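Long-range contact in oxidoreductase protein (Agrobacterium radiobacter, PDB 5UI9), which binds NAD and a small dihydroxy acid and is probably an NAD-dependent oxidoreductase of the GFO/IDH/MocA family: residues Glu125-Gln130 against His289-Ser294. Numbering follows the deposited sequence.
With NAD (nicotinamide-adenine-dinucleotide), chain C.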
# COMPACT_ATOMS: atom_id res chain seq x y z
N GLU A 125 -0.74 10.12 -22.80
CA GLU A 125 -0.60 9.51 -21.49
C GLU A 125 0.60 8.57 -21.55
O GLU A 125 0.47 7.40 -21.95
CB GLU A 125 -1.91 8.78 -21.14
CG GLU A 125 -1.92 8.05 -19.81
CD GLU A 125 -1.30 8.85 -18.68
OE1 GLU A 125 -1.88 9.88 -18.28
OE2 GLU A 125 -0.21 8.44 -18.21
N ASN A 126 1.77 9.08 -21.15
CA ASN A 126 3.06 8.46 -21.50
C ASN A 126 3.69 7.54 -20.44
O ASN A 126 4.68 6.87 -20.72
CB ASN A 126 4.08 9.51 -22.04
CG ASN A 126 4.39 10.64 -21.06
OD1 ASN A 126 4.35 10.47 -19.84
ND2 ASN A 126 4.71 11.81 -21.60
N PHE A 127 3.11 7.49 -19.24
CA PHE A 127 3.69 6.69 -18.14
C PHE A 127 3.66 5.19 -18.44
O PHE A 127 4.66 4.52 -18.25
CB PHE A 127 3.02 7.00 -16.79
CG PHE A 127 3.72 8.08 -16.02
CD1 PHE A 127 3.95 9.32 -16.59
CD2 PHE A 127 4.13 7.87 -14.70
CE1 PHE A 127 4.60 10.32 -15.89
CE2 PHE A 127 4.77 8.87 -13.99
CZ PHE A 127 5.01 10.09 -14.57
N ARG A 128 2.54 4.69 -18.97
CA ARG A 128 2.46 3.29 -19.40
C ARG A 128 3.45 2.93 -20.53
O ARG A 128 3.75 1.76 -20.74
CB ARG A 128 1.03 2.91 -19.82
CG ARG A 128 0.55 3.55 -21.12
CD ARG A 128 -0.61 2.78 -21.72
NE ARG A 128 -1.84 2.95 -20.96
CZ ARG A 128 -3.02 2.43 -21.29
NH1 ARG A 128 -3.16 1.69 -22.38
NH2 ARG A 128 -4.08 2.67 -20.52
N TRP A 129 3.92 3.95 -21.26
CA TRP A 129 4.94 3.77 -22.31
C TRP A 129 6.40 3.82 -21.83
O TRP A 129 7.31 3.67 -22.64
CB TRP A 129 4.70 4.79 -23.44
CG TRP A 129 3.52 4.46 -24.26
CD1 TRP A 129 2.26 5.00 -24.17
CD2 TRP A 129 3.46 3.47 -25.30
NE1 TRP A 129 1.43 4.41 -25.09
CE2 TRP A 129 2.14 3.47 -25.80
CE3 TRP A 129 4.40 2.58 -25.84
CZ2 TRP A 129 1.73 2.61 -26.83
CZ3 TRP A 129 3.99 1.73 -26.87
CH2 TRP A 129 2.67 1.75 -27.35
N GLN A 130 6.62 4.00 -20.52
CA GLN A 130 7.95 3.89 -19.93
C GLN A 130 8.44 2.44 -20.01
O GLN A 130 7.66 1.51 -19.79
CB GLN A 130 7.94 4.33 -18.46
CG GLN A 130 7.67 5.81 -18.21
CD GLN A 130 7.39 6.15 -16.74
OE1 GLN A 130 6.99 7.28 -16.41
NE2 GLN A 130 7.60 5.17 -15.86
N HIS A 289 14.68 11.78 -17.92
CA HIS A 289 15.01 10.88 -19.04
C HIS A 289 14.04 9.71 -19.26
O HIS A 289 13.75 9.38 -20.41
CB HIS A 289 16.48 10.44 -19.00
CG HIS A 289 16.88 9.67 -17.78
ND1 HIS A 289 17.20 8.33 -17.83
CD2 HIS A 289 17.04 10.04 -16.49
CE1 HIS A 289 17.53 7.91 -16.62
NE2 HIS A 289 17.44 8.93 -15.79
N ASN A 290 13.52 9.13 -18.19
CA ASN A 290 12.53 8.05 -18.31
C ASN A 290 11.26 8.54 -19.01
O ASN A 290 10.76 7.88 -19.92
CB ASN A 290 12.19 7.47 -16.93
CG ASN A 290 11.29 6.25 -16.99
OD1 ASN A 290 11.13 5.61 -18.03
ND2 ASN A 290 10.68 5.92 -15.86
N ILE A 291 10.74 9.70 -18.58
CA ILE A 291 9.56 10.32 -19.18
C ILE A 291 9.86 10.72 -20.63
O ILE A 291 9.05 10.48 -21.54
CB ILE A 291 9.07 11.54 -18.36
CG1 ILE A 291 8.53 11.08 -16.99
CG2 ILE A 291 7.99 12.34 -19.11
CD1 ILE A 291 8.20 12.21 -16.03
N GLN A 292 11.03 11.31 -20.83
CA GLN A 292 11.44 11.77 -22.15
C GLN A 292 11.51 10.65 -23.19
O GLN A 292 11.07 10.84 -24.32
CB GLN A 292 12.76 12.53 -22.04
CG GLN A 292 12.57 13.90 -21.40
CD GLN A 292 13.88 14.57 -21.01
OE1 GLN A 292 14.78 13.93 -20.47
NE2 GLN A 292 13.97 15.86 -21.26
N GLU A 293 12.04 9.48 -22.81
CA GLU A 293 12.00 8.30 -23.68
C GLU A 293 10.57 7.92 -24.03
O GLU A 293 10.28 7.60 -25.19
CB GLU A 293 12.69 7.09 -23.05
CG GLU A 293 12.78 5.89 -24.00
CD GLU A 293 13.41 4.65 -23.39
OE1 GLU A 293 13.45 4.52 -22.15
OE2 GLU A 293 13.89 3.79 -24.15
N SER A 294 9.68 7.94 -23.04
CA SER A 294 8.29 7.54 -23.26
C SER A 294 7.52 8.49 -24.19
O SER A 294 6.56 8.08 -24.83
CB SER A 294 7.55 7.37 -21.93
OG SER A 294 7.23 8.61 -21.34
PA NAD C . 3.04 25.49 -19.59
O1A NAD C . 2.16 26.53 -18.94
O2A NAD C . 4.53 25.52 -19.38
O5B NAD C . 2.76 25.52 -21.17
C5B NAD C . 1.48 25.77 -21.73
C4B NAD C . 1.68 26.66 -22.94
O4B NAD C . 0.48 26.69 -23.70
C3B NAD C . 2.01 28.10 -22.56
O3B NAD C . 3.17 28.53 -23.27
C2B NAD C . 0.77 28.90 -22.94
O2B NAD C . 1.11 30.20 -23.42
C1B NAD C . 0.15 28.04 -24.03
N9A NAD C . -1.32 28.10 -24.19
C8A NAD C . -2.27 27.96 -23.25
N7A NAD C . -3.51 28.04 -23.81
C5A NAD C . -3.35 28.21 -25.13
C6A NAD C . -4.23 28.37 -26.32
N6A NAD C . -5.58 28.35 -26.21
N1A NAD C . -3.64 28.52 -27.53
C2A NAD C . -2.30 28.54 -27.69
N3A NAD C . -1.45 28.40 -26.65
C4A NAD C . -1.91 28.24 -25.38
O3 NAD C . 2.47 24.04 -19.19
PN NAD C . 3.37 22.70 -19.19
O1N NAD C . 4.10 22.57 -17.87
O2N NAD C . 4.14 22.61 -20.47
O5D NAD C . 2.19 21.62 -19.17
C5D NAD C . 1.27 21.55 -20.25
C4D NAD C . 0.50 20.25 -20.14
O4D NAD C . 1.43 19.16 -20.20
C3D NAD C . -0.25 20.15 -18.81
O3D NAD C . -1.60 19.73 -19.05
C2D NAD C . 0.53 19.11 -18.01
O2D NAD C . -0.31 18.30 -17.19
C1D NAD C . 1.20 18.28 -19.10
N1N NAD C . 2.45 17.60 -18.71
C2N NAD C . 2.58 16.31 -19.06
C3N NAD C . 3.72 15.57 -18.76
C7N NAD C . 3.77 14.13 -19.19
O7N NAD C . 3.24 13.81 -20.25
N7N NAD C . 4.40 13.23 -18.44
C4N NAD C . 4.75 16.20 -18.06
C5N NAD C . 4.61 17.54 -17.70
C6N NAD C . 3.45 18.23 -18.05
O HOH W 1 6.24 8.84 -18.81
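Gln130 and Ser294 bring the backbones nearest, their CA atoms 5.0 Å apart, where the turn 125-130 meets the first turns of helix 289-308. The turn is held from within by the bond from Gln130 N to Phe127 O, and Gln130 is the N-cap of helix 131-141. Ser294 is set into the turn: its CB lies 3.7 Å from Trp129 C, beside the CG of Gln130, and its OG approaches the CB of Asn126. With OG between its own backbone N and carbonyl carbon (chi1 75°), the hydroxyl reaches back one helical turn and donates to Ile291 O at 2.6 Å. A water donates both to Ser294 OG and to Asn126 OD1, joining helix to turn.

The turn follows strand 121-124, an outermost strand of the parallel Rossmann sheet, and leads into helix 131-141; here it forms part of the nicotinamide end of the NAD pocket. Asn126 meets the cofactor's carboxamide with both ends of its amide: OD1 accepts a nearly straight bond from NAD N7N (3.1 Å, 165°), while ND2 gives NAD O7N a weak, strongly bent one and also bonds to His124. The water on OD1 thus makes the helix serine a second-shell partner of this grip.

Ile291 closes in from the helix, CG2 3.8 Å from NAD N7N and CD1 4.1 Å from Phe127 CE1. NAD N7N lies at the edge of the Phe127 ring, near its plane; one end of the Gln130 amide lies over one face, and His182 stacks with the ring. Both Phe127 and Ile291 also touch the bound 2,3-dihydroxy-2-methylpropanoic acid. Farther out, the side chains of Gln130 and Asn290 cross at about a right angle, their amide planes 54° apart.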